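Local structure of axin interactor, dorsalization associated protein (Danio rerio, 2QZQ) at residues S9-T14 with Q148-K152; I20-K26 with T138-L144; A84-F90 with K103-E109; I120-K124 with L134-T138. The protein acts as a ventralizing factor in embryogenesis, inhibiting axin-mediated JNK activation by binding axin and disrupting its homodimerization. Residues are numbered along the deposited sequence.

Interaction 1: S9-T14 with Q148-K152; sequences SEPGMT and QTLHK
Where the two ends of a domain lie side by side, a terminal side chain can bridge what the backbones do not. Here strand 148-151 runs out into the C-terminal Lys152, while residues 9-14 form a loop ahead of strand 15-24, tightened by a type II beta turn from Glu10 to Met13. Met13 N donates to Glu10 O at 3.1 Å, and Gly12 takes the positive phi (76°) of the turn. The backbones come nearest at Thr14 and Lys152 (CA to CA 5.5 Å), with a CA-H...O contact from Thr14 CA to His151 O at 3.5 Å. Lys152 dominates through its side chain: chi1 148° and chi3 107° lie between wells, while chi2 and chi4 are t, so CE comes 3.2 Å from Glu10 O and NZ 3.4 Å from OG of Ser9 (chi1 p). Thr14 (chi1 m) sets CG2 4.0 Å from CB of Leu150 (m, p). Glu10 forms a salt bridge with Lys79, Thr14 OG1 is hydrogen-bonded to Glu78, and His151 (chi1 m) NE2 to Thr17. With these three partnered outside the pair, the chemistry implies a thin, largely polar surface closure; residues 9-14 lie within the region that, by similarity, binds axin.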
# COMPACT_ATOMS: atom_id res chain seq x y z
N SER A 9 18.12 -12.52 -3.92
CA SER A 9 17.40 -13.50 -4.72
C SER A 9 17.75 -14.93 -4.30
O SER A 9 18.87 -15.21 -3.85
CB SER A 9 17.65 -13.26 -6.21
OG SER A 9 19.01 -13.45 -6.54
N GLU A 10 16.77 -15.82 -4.39
CA GLU A 10 16.95 -17.23 -4.10
C GLU A 10 16.56 -18.02 -5.35
O GLU A 10 15.54 -17.72 -6.00
CB GLU A 10 16.13 -17.68 -2.87
CG GLU A 10 16.79 -17.25 -1.56
CD GLU A 10 15.94 -17.50 -0.33
OE1 GLU A 10 15.11 -18.44 -0.36
OE2 GLU A 10 16.11 -16.76 0.69
N PRO A 11 17.41 -18.98 -5.75
CA PRO A 11 17.08 -19.74 -6.96
C PRO A 11 15.67 -20.35 -6.91
O PRO A 11 15.27 -20.93 -5.90
CB PRO A 11 18.18 -20.82 -7.01
CG PRO A 11 19.36 -20.16 -6.28
CD PRO A 11 18.72 -19.37 -5.17
N GLY A 12 14.94 -20.21 -8.02
CA GLY A 12 13.61 -20.79 -8.18
C GLY A 12 12.48 -20.08 -7.45
O GLY A 12 11.34 -20.55 -7.43
N MSE A 13 12.81 -18.94 -6.84
CA MSE A 13 11.84 -18.16 -6.05
C MSE A 13 11.67 -16.77 -6.65
O MSE A 13 12.46 -16.32 -7.48
CB MSE A 13 12.28 -18.04 -4.57
CG MSE A 13 12.66 -19.33 -3.89
SE MSE A 13 11.18 -20.50 -3.46
CE MSE A 13 12.22 -22.17 -2.92
N THR A 14 10.62 -16.08 -6.22
CA THR A 14 10.21 -14.83 -6.89
C THR A 14 10.08 -13.70 -5.87
O THR A 14 9.55 -13.91 -4.79
CB THR A 14 8.85 -15.01 -7.60
OG1 THR A 14 8.85 -16.23 -8.38
CG2 THR A 14 8.57 -13.81 -8.50
N GLN A 148 3.36 -3.58 -10.70
CA GLN A 148 3.97 -4.78 -10.12
C GLN A 148 5.07 -5.31 -11.04
O GLN A 148 4.88 -5.40 -12.25
CB GLN A 148 2.94 -5.90 -9.89
CG GLN A 148 1.60 -5.46 -9.34
CD GLN A 148 0.80 -6.61 -8.78
OE1 GLN A 148 1.35 -7.48 -8.09
NE2 GLN A 148 -0.50 -6.64 -9.07
N THR A 149 6.22 -5.62 -10.44
CA THR A 149 7.32 -6.26 -11.15
C THR A 149 7.71 -7.49 -10.37
O THR A 149 8.00 -7.43 -9.16
CB THR A 149 8.57 -5.36 -11.28
OG1 THR A 149 8.20 -4.07 -11.76
CG2 THR A 149 9.59 -6.00 -12.25
N LEU A 150 7.74 -8.61 -11.09
CA LEU A 150 8.11 -9.88 -10.50
C LEU A 150 9.53 -10.24 -10.95
O LEU A 150 9.84 -10.23 -12.14
CB LEU A 150 7.07 -10.96 -10.84
CG LEU A 150 5.75 -10.91 -10.04
CD1 LEU A 150 4.85 -9.76 -10.45
CD2 LEU A 150 5.01 -12.24 -10.16
N HIS A 151 10.40 -10.47 -9.97
CA HIS A 151 11.81 -10.70 -10.21
C HIS A 151 12.15 -12.17 -10.10
O HIS A 151 12.02 -12.79 -9.03
CB HIS A 151 12.69 -9.88 -9.25
CG HIS A 151 12.48 -8.40 -9.36
ND1 HIS A 151 12.78 -7.70 -10.51
CD2 HIS A 151 12.01 -7.50 -8.48
CE1 HIS A 151 12.50 -6.42 -10.32
NE2 HIS A 151 12.02 -6.27 -9.10
N LYS A 152 12.53 -12.70 -11.27
CA LYS A 152 13.02 -14.07 -11.52
C LYS A 152 12.02 -15.17 -11.21
O LYS A 152 11.01 -15.33 -11.94
CB LYS A 152 14.43 -14.28 -10.93
CG LYS A 152 14.73 -15.67 -10.45
CD LYS A 152 16.17 -15.74 -10.01
CE LYS A 152 16.31 -15.81 -8.49
NZ LYS A 152 17.72 -16.16 -8.13

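Interaction 2: I20-K26 with T138-L144; sequences IEKIGLK and TKKPLYL
This contact joins two neighbouring inner strands of the C2 beta sandwich where strand 15-24 ends and the loop before strand 144-151 leads in, a case of sheet pairing giving way to side-chain and water bridges. Ile23 and Leu144 form an antiparallel non-hydrogen-bonded pair (CA to CA 4.3 Å), followed by Gly24 N donating to Tyr143 O at 2.8 Å. Gly24 CA lies 4.2 Å from Leu142 CA, so close that a CB there would clash. One water joins Gly24 O (2.8 Å) to Leu142 O (3.0 Å). Lys26 (chi1 m, the remaining torsions between wells) places NZ 3.1 Å from Thr138 OG1 in a hydrogen bond; OG1 also accepts from Lys140 N at 3.0 Å in an ST turn. Leu142 (m, t) brings CD1 3.6 Å from Lys26 CG. Leu144 (t, p) sets CD1 3.9 Å from Ile23 CB and 4.1 Å from Ile20 CG2. Glu21 and Lys22 form a classic bulge facing His145, strand 64-72 flanks strand 15-24, and Phe88 and Phe90 of strand 85-94 pack against Leu144 and Ile23.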
# COMPACT_ATOMS: atom_id res chain seq x y z
N ILE A 20 4.62 2.38 -6.12
CA ILE A 20 3.45 3.17 -5.79
C ILE A 20 3.58 4.40 -6.64
O ILE A 20 4.48 5.24 -6.43
CB ILE A 20 3.40 3.55 -4.28
CG1 ILE A 20 3.38 2.30 -3.39
CG2 ILE A 20 2.24 4.51 -4.00
CD1 ILE A 20 3.58 2.62 -1.89
N GLU A 21 2.69 4.50 -7.63
CA GLU A 21 2.75 5.59 -8.59
C GLU A 21 2.09 6.80 -8.00
O GLU A 21 2.72 7.83 -7.82
CB GLU A 21 2.12 5.18 -9.92
CG GLU A 21 2.85 3.96 -10.51
CD GLU A 21 2.28 3.45 -11.84
OE1 GLU A 21 1.10 3.73 -12.14
OE2 GLU A 21 3.02 2.76 -12.56
N LYS A 22 0.80 6.68 -7.70
CA LYS A 22 0.05 7.81 -7.19
C LYS A 22 -1.20 7.29 -6.50
O LYS A 22 -1.57 6.13 -6.68
CB LYS A 22 -0.32 8.76 -8.31
CG LYS A 22 -1.39 8.26 -9.26
CD LYS A 22 -1.53 9.16 -10.46
CE LYS A 22 -2.41 8.49 -11.52
NZ LYS A 22 -2.67 9.39 -12.67
N ILE A 23 -1.83 8.15 -5.70
CA ILE A 23 -3.10 7.83 -5.10
C ILE A 23 -4.09 8.96 -5.38
O ILE A 23 -3.77 10.15 -5.17
CB ILE A 23 -2.98 7.48 -3.57
CG1 ILE A 23 -4.34 7.01 -3.01
CG2 ILE A 23 -2.44 8.65 -2.76
CD1 ILE A 23 -4.25 6.57 -1.52
N GLY A 24 -5.26 8.58 -5.88
CA GLY A 24 -6.37 9.50 -6.09
C GLY A 24 -7.20 9.63 -4.82
O GLY A 24 -7.59 8.61 -4.20
N LEU A 25 -7.46 10.87 -4.44
CA LEU A 25 -8.30 11.17 -3.28
C LEU A 25 -9.05 12.48 -3.57
O LEU A 25 -8.49 13.40 -4.17
CB LEU A 25 -7.43 11.31 -2.01
CG LEU A 25 -6.62 10.11 -1.50
CD1 LEU A 25 -5.54 10.53 -0.47
CD2 LEU A 25 -7.49 9.04 -0.90
N LYS A 26 -10.32 12.55 -3.20
CA LYS A 26 -11.11 13.74 -3.51
C LYS A 26 -10.44 14.98 -2.91
O LYS A 26 -10.49 16.06 -3.47
CB LYS A 26 -12.54 13.61 -2.96
CG LYS A 26 -13.46 12.71 -3.78
CD LYS A 26 -14.36 11.82 -2.90
CE LYS A 26 -15.73 12.43 -2.62
NZ LYS A 26 -16.77 11.32 -2.55
N THR A 138 -15.00 6.28 -1.74
CA THR A 138 -15.66 7.05 -2.77
C THR A 138 -15.98 6.15 -3.95
O THR A 138 -15.31 5.13 -4.18
CB THR A 138 -14.80 8.25 -3.24
OG1 THR A 138 -15.55 9.02 -4.21
CG2 THR A 138 -13.47 7.79 -3.86
N LYS A 139 -17.05 6.50 -4.67
CA LYS A 139 -17.39 5.83 -5.93
C LYS A 139 -16.72 6.54 -7.10
O LYS A 139 -16.75 6.03 -8.22
CB LYS A 139 -18.90 5.82 -6.15
CG LYS A 139 -19.62 4.78 -5.33
CD LYS A 139 -20.87 4.38 -6.07
CE LYS A 139 -21.62 3.42 -5.26
NZ LYS A 139 -22.05 4.06 -3.99
N LYS A 140 -16.11 7.70 -6.83
CA LYS A 140 -15.32 8.39 -7.86
C LYS A 140 -14.12 7.54 -8.33
O LYS A 140 -13.57 6.72 -7.57
CB LYS A 140 -14.87 9.76 -7.37
CG LYS A 140 -16.03 10.76 -7.22
CD LYS A 140 -15.53 12.09 -6.72
CE LYS A 140 -16.59 13.17 -6.94
NZ LYS A 140 -16.17 14.49 -6.39
N PRO A 141 -13.72 7.71 -9.60
CA PRO A 141 -12.61 6.92 -10.13
C PRO A 141 -11.27 7.45 -9.60
O PRO A 141 -10.40 7.87 -10.38
CB PRO A 141 -12.75 7.11 -11.65
CG PRO A 141 -13.36 8.47 -11.79
CD PRO A 141 -14.28 8.63 -10.61
N LEU A 142 -11.12 7.44 -8.28
CA LEU A 142 -9.91 7.86 -7.60
C LEU A 142 -9.37 6.66 -6.85
O LEU A 142 -9.97 6.21 -5.84
CB LEU A 142 -10.23 9.03 -6.64
CG LEU A 142 -10.69 10.30 -7.35
CD1 LEU A 142 -11.31 11.30 -6.33
CD2 LEU A 142 -9.52 10.94 -8.13
N TYR A 143 -8.27 6.13 -7.36
CA TYR A 143 -7.71 4.84 -6.94
C TYR A 143 -6.27 4.96 -6.50
O TYR A 143 -5.60 5.97 -6.75
CB TYR A 143 -7.72 3.88 -8.15
CG TYR A 143 -9.10 3.52 -8.68
CD1 TYR A 143 -9.89 2.58 -8.02
CD2 TYR A 143 -9.57 4.07 -9.88
CE1 TYR A 143 -11.13 2.22 -8.49
CE2 TYR A 143 -10.84 3.73 -10.37
CZ TYR A 143 -11.60 2.79 -9.66
OH TYR A 143 -12.83 2.40 -10.11
N LEU A 144 -5.77 3.92 -5.87
CA LEU A 144 -4.33 3.73 -5.72
C LEU A 144 -3.79 3.06 -6.99
O LEU A 144 -4.27 1.99 -7.38
CB LEU A 144 -4.03 2.86 -4.49
CG LEU A 144 -2.58 2.51 -4.19
CD1 LEU A 144 -1.74 3.76 -3.80
CD2 LEU A 144 -2.50 1.41 -3.13
O HOH W 1 -10.12 7.91 -3.37

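Interaction 3: A84-F90 with K103-E109; sequences AAIFFEF and KCFAFME
A regular antiparallel ladder satisfies its backbone two bonds at a time, and strands 85-90 and 103-109 illustrate it, their axes 4.5 Å apart at closest and 163° between directions. Ile86 and Met108 exchange bonds (Ile86 N to Met108 O 2.9 Å, Met108 N to Ile86 O 2.8 Å), as do Phe88 and Ala106 (Phe88 N to Ala106 O and Ala106 N to Phe88 O, both 2.8 Å). At the far end Phe90 N donates to Cys104 O at 3.0 Å, but Phe90 O accepts from Lys103 N at 2.9 Å. Between these pairs, Ala85, Phe87 and Glu89 bond outward to Lys41, Ser39 and Thr37, and Phe105 to Tyr123. Lys103-Asp27 and Glu109-Arg131 are salt bridges, Glu89 is hydrogen-bonded to Thr127, and a water lies 2.6 Å from both Ala84 O and Glu109 OE1. Phe107 (chi1 p) lays CB over the Phe87 (m) ring face, 3.9 Å from its centroid. On the sheet face carrying Ile86, Phe88 and Phe90, Phe88 (m) CE2 meets CG of selenomethionine Met108 (p) at 3.9 Å. With Leu18 and Leu146 packed on Phe88, the pair is a beta hairpin with one face in the hydrophobic core of a C2 beta sandwich.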
# COMPACT_ATOMS: atom_id res chain seq x y z
N ALA A 84 -2.61 -14.66 2.62
CA ALA A 84 -1.94 -13.38 2.89
C ALA A 84 -2.50 -12.26 2.01
O ALA A 84 -3.07 -12.50 0.93
CB ALA A 84 -0.45 -13.51 2.71
N ALA A 85 -2.37 -11.03 2.50
CA ALA A 85 -2.71 -9.86 1.70
C ALA A 85 -1.70 -8.76 1.98
O ALA A 85 -1.15 -8.67 3.09
CB ALA A 85 -4.10 -9.38 2.03
N ILE A 86 -1.45 -7.95 0.97
CA ILE A 86 -0.60 -6.77 1.10
C ILE A 86 -1.53 -5.55 1.30
O ILE A 86 -2.42 -5.29 0.47
CB ILE A 86 0.28 -6.57 -0.16
CG1 ILE A 86 1.01 -7.88 -0.55
CG2 ILE A 86 1.33 -5.45 0.05
CD1 ILE A 86 1.80 -7.75 -1.84
N PHE A 87 -1.29 -4.80 2.37
CA PHE A 87 -2.06 -3.60 2.70
C PHE A 87 -1.28 -2.33 2.41
O PHE A 87 -0.06 -2.31 2.54
CB PHE A 87 -2.39 -3.61 4.20
CG PHE A 87 -3.57 -4.45 4.53
CD1 PHE A 87 -4.82 -3.88 4.66
CD2 PHE A 87 -3.43 -5.83 4.69
CE1 PHE A 87 -5.96 -4.70 4.95
CE2 PHE A 87 -4.54 -6.64 4.97
CZ PHE A 87 -5.80 -6.06 5.10
N PHE A 88 -2.00 -1.28 2.01
CA PHE A 88 -1.45 0.02 1.73
C PHE A 88 -2.35 0.96 2.51
O PHE A 88 -3.54 1.03 2.21
CB PHE A 88 -1.54 0.36 0.23
CG PHE A 88 -0.96 -0.71 -0.64
CD1 PHE A 88 0.36 -0.64 -1.06
CD2 PHE A 88 -1.72 -1.82 -0.98
CE1 PHE A 88 0.91 -1.68 -1.85
CE2 PHE A 88 -1.19 -2.83 -1.76
CZ PHE A 88 0.13 -2.77 -2.17
N GLU A 89 -1.79 1.57 3.55
CA GLU A 89 -2.55 2.51 4.41
C GLU A 89 -2.03 3.90 4.15
O GLU A 89 -0.85 4.13 4.32
CB GLU A 89 -2.34 2.18 5.88
CG GLU A 89 -2.93 0.85 6.31
CD GLU A 89 -2.64 0.57 7.77
OE1 GLU A 89 -1.49 0.17 8.06
OE2 GLU A 89 -3.54 0.78 8.59
N PHE A 90 -2.92 4.80 3.74
CA PHE A 90 -2.57 6.17 3.46
C PHE A 90 -2.72 6.96 4.75
O PHE A 90 -3.78 6.98 5.37
CB PHE A 90 -3.46 6.74 2.37
CG PHE A 90 -3.21 8.19 2.08
CD1 PHE A 90 -2.31 8.56 1.10
CD2 PHE A 90 -3.87 9.19 2.81
CE1 PHE A 90 -2.08 9.93 0.84
CE2 PHE A 90 -3.66 10.52 2.57
CZ PHE A 90 -2.76 10.90 1.57
N LYS A 103 -6.19 7.55 6.93
CA LYS A 103 -7.39 8.03 6.26
C LYS A 103 -8.13 6.88 5.63
O LYS A 103 -9.36 6.78 5.68
CB LYS A 103 -6.95 8.98 5.15
CG LYS A 103 -8.10 9.65 4.38
CD LYS A 103 -7.46 10.70 3.45
CE LYS A 103 -8.49 11.48 2.71
NZ LYS A 103 -9.13 12.43 3.67
N CYS A 104 -7.38 6.00 4.99
CA CYS A 104 -8.00 4.95 4.18
C CYS A 104 -6.95 3.90 3.87
O CYS A 104 -5.76 4.09 4.15
CB CYS A 104 -8.57 5.56 2.89
SG CYS A 104 -7.31 6.47 1.89
N PHE A 105 -7.40 2.77 3.33
CA PHE A 105 -6.50 1.69 2.99
C PHE A 105 -6.94 0.94 1.73
O PHE A 105 -8.10 1.00 1.29
CB PHE A 105 -6.34 0.72 4.16
CG PHE A 105 -7.61 -0.08 4.46
CD1 PHE A 105 -8.65 0.48 5.20
CD2 PHE A 105 -7.75 -1.38 3.99
CE1 PHE A 105 -9.80 -0.26 5.48
CE2 PHE A 105 -8.91 -2.14 4.26
CZ PHE A 105 -9.93 -1.58 5.00
N ALA A 106 -5.98 0.23 1.15
CA ALA A 106 -6.23 -0.63 -0.00
C ALA A 106 -5.53 -1.92 0.36
O ALA A 106 -4.58 -1.92 1.15
CB ALA A 106 -5.60 -0.03 -1.27
N PHE A 107 -5.96 -3.02 -0.23
CA PHE A 107 -5.22 -4.24 -0.05
C PHE A 107 -5.27 -5.05 -1.32
O PHE A 107 -6.11 -4.80 -2.19
CB PHE A 107 -5.78 -5.05 1.13
CG PHE A 107 -7.21 -5.49 0.93
CD1 PHE A 107 -8.26 -4.64 1.20
CD2 PHE A 107 -7.49 -6.78 0.47
CE1 PHE A 107 -9.59 -5.06 1.05
CE2 PHE A 107 -8.79 -7.20 0.28
CZ PHE A 107 -9.84 -6.36 0.58
N MSE A 108 -4.36 -6.01 -1.41
CA MSE A 108 -4.41 -6.98 -2.49
C MSE A 108 -4.13 -8.38 -1.99
O MSE A 108 -3.18 -8.59 -1.23
CB MSE A 108 -3.51 -6.59 -3.68
CG MSE A 108 -2.08 -6.23 -3.37
SE MSE A 108 -1.16 -5.78 -5.11
CE MSE A 108 -0.62 -7.34 -5.49
N GLU A 109 -4.98 -9.32 -2.41
CA GLU A 109 -4.81 -10.74 -2.11
C GLU A 109 -3.71 -11.36 -2.97
O GLU A 109 -3.29 -10.79 -3.98
CB GLU A 109 -6.14 -11.51 -2.30
CG GLU A 109 -7.36 -11.04 -1.45
CD GLU A 109 -7.26 -11.31 0.07
OE1 GLU A 109 -6.37 -12.06 0.52
OE2 GLU A 109 -8.09 -10.77 0.83
O HOH W 2 -4.83 -13.91 -0.40

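Interaction 4: I120-K124 with L134-T138; sequences IELYK and LNLLT
A connection between strands can be fastened to the strand it has just left. In this C-terminal C2 domain the link between strands 116-124 and 144-151 is, through its residues 134-138, whose end-to-end direction (CA 134 to 137) lies 97° from that of CA 121 to 124; a single backbone bridge forms, Tyr123 with Leu136 (CA to CA 4.5 Å). Along residues 120-124, Ile120 lies beyond reach of the returning chain. Glu121 (chi1 p) comes next, its CG 3.9 Å from Leu136 CD1 and its OE2 accepting from Tyr123 OH at 2.6 Å, a bond within the segment. Leu122 O then accepts from Leu137 N at 2.9 Å and from a water at 2.7 Å, which in turn accepts from Thr138 N at 2.9 Å; Leu122 CB also meets Leu137 CD2 (t, p) at 4.1 Å. Tyr123 (chi1 m) offers a ring face to Leu134, whose CB sits 3.9 Å from the ring centroid in a CH-pi contact, while Tyr123 CE1 touches Leu136 CD1 at 3.9 Å; Phe105 flanks both Tyr123 and Leu134. Lys124 N donates to Asn135 O at 2.8 Å, and a second water links Lys124 O (2.8 Å) to Asn135 N (2.9 Å). The extended Lys124 side chain passes CG 3.8 Å from Leu137 CD1, and its NZ is hydrogen-bonded to a third water, 2.9 Å from Lys124 NZ and 2.7 Å from Leu136 O.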
# COMPACT_ATOMS: atom_id res chain seq x y z
N ILE A 120 -6.39 -0.01 -7.45
CA ILE A 120 -7.07 -0.63 -6.34
C ILE A 120 -7.86 0.47 -5.62
O ILE A 120 -7.35 1.57 -5.38
CB ILE A 120 -6.09 -1.24 -5.31
CG1 ILE A 120 -5.11 -2.24 -5.96
CG2 ILE A 120 -6.88 -1.91 -4.17
CD1 ILE A 120 -3.98 -2.68 -5.02
N GLU A 121 -9.10 0.13 -5.28
CA GLU A 121 -10.02 1.04 -4.57
C GLU A 121 -9.64 1.24 -3.10
O GLU A 121 -8.99 0.38 -2.46
CB GLU A 121 -11.47 0.52 -4.69
CG GLU A 121 -11.81 -0.68 -3.78
CD GLU A 121 -11.43 -2.05 -4.38
OE1 GLU A 121 -10.62 -2.11 -5.32
OE2 GLU A 121 -11.93 -3.07 -3.86
N LEU A 122 -10.08 2.37 -2.55
CA LEU A 122 -9.78 2.71 -1.16
C LEU A 122 -10.99 2.50 -0.25
O LEU A 122 -12.12 2.84 -0.63
CB LEU A 122 -9.30 4.17 -1.03
CG LEU A 122 -7.97 4.15 -1.83
CD1 LEU A 122 -7.75 5.32 -2.71
CD2 LEU A 122 -6.78 3.73 -1.00
N TYR A 123 -10.71 2.01 0.94
CA TYR A 123 -11.71 1.80 1.96
C TYR A 123 -11.43 2.71 3.14
O TYR A 123 -10.28 3.00 3.41
CB TYR A 123 -11.70 0.33 2.39
CG TYR A 123 -12.19 -0.55 1.26
CD1 TYR A 123 -13.54 -0.54 0.89
CD2 TYR A 123 -11.31 -1.32 0.51
CE1 TYR A 123 -14.01 -1.29 -0.17
CE2 TYR A 123 -11.77 -2.08 -0.57
CZ TYR A 123 -13.12 -2.05 -0.90
OH TYR A 123 -13.59 -2.82 -1.94
N LYS A 124 -12.48 3.15 3.81
CA LYS A 124 -12.37 4.11 4.91
C LYS A 124 -11.68 3.46 6.12
O LYS A 124 -11.86 2.25 6.39
CB LYS A 124 -13.76 4.58 5.34
CG LYS A 124 -14.56 5.30 4.30
CD LYS A 124 -15.92 5.69 4.85
CE LYS A 124 -16.64 6.69 3.92
NZ LYS A 124 -18.11 6.82 4.23
N LEU A 134 -15.84 -3.84 4.99
CA LEU A 134 -15.27 -2.76 4.16
C LEU A 134 -16.28 -1.65 3.84
O LEU A 134 -17.40 -1.92 3.41
CB LEU A 134 -14.68 -3.35 2.86
CG LEU A 134 -13.69 -4.52 3.04
CD1 LEU A 134 -13.31 -5.18 1.73
CD2 LEU A 134 -12.40 -4.04 3.80
N ASN A 135 -15.84 -0.40 3.99
CA ASN A 135 -16.66 0.77 3.69
C ASN A 135 -15.92 1.56 2.64
O ASN A 135 -14.82 2.03 2.89
CB ASN A 135 -16.88 1.59 4.96
CG ASN A 135 -17.50 0.76 6.09
OD1 ASN A 135 -16.89 0.56 7.15
ND2 ASN A 135 -18.68 0.22 5.84
N LEU A 136 -16.48 1.63 1.44
CA LEU A 136 -15.81 2.28 0.29
C LEU A 136 -15.67 3.76 0.56
O LEU A 136 -16.63 4.42 0.97
CB LEU A 136 -16.61 2.03 -1.00
CG LEU A 136 -15.96 2.49 -2.32
CD1 LEU A 136 -14.69 1.70 -2.58
CD2 LEU A 136 -16.91 2.28 -3.49
N LEU A 137 -14.47 4.30 0.31
CA LEU A 137 -14.25 5.72 0.52
C LEU A 137 -15.05 6.61 -0.45
O LEU A 137 -15.69 7.58 -0.04
CB LEU A 137 -12.73 6.03 0.44
CG LEU A 137 -12.30 7.47 0.76
CD1 LEU A 137 -12.55 7.81 2.19
CD2 LEU A 137 -10.82 7.65 0.43
N THR A 138 -15.00 6.28 -1.74
CA THR A 138 -15.66 7.05 -2.77
C THR A 138 -15.98 6.15 -3.95
O THR A 138 -15.31 5.13 -4.18
CB THR A 138 -14.80 8.25 -3.24
OG1 THR A 138 -15.55 9.02 -4.21
CG2 THR A 138 -13.47 7.79 -3.86
O HOH W 3 -12.82 4.61 -2.59
O HOH W 4 -13.46 0.08 5.62
O HOH W 5 -18.57 4.30 2.88

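Overall arrangement
Starting from the N terminus, residues 9-14 pair with the last residues of the chain, so interaction 1 closes a loop that contains the other three contacts. Interaction 2 opens on the next strand and closes where strand 144-151 begins, enclosing interactions 3 and 4, which follow each other in series: first the hairpin of 84-90 with 103-109, then the short return of 134-138 onto 120-124. No two loops cross. Interactions 1 and 2 mark distant parts of the neighbouring strands 15-24 and 144-151, their centres about 29 Å apart. Interactions 2, 3 and 4 cluster, joined by Leu25 on Phe90, Leu122 on Gly24 and Phe105 beside Tyr123, which ties the hairpin, strand 116-124 and its following loop to strand 15-24.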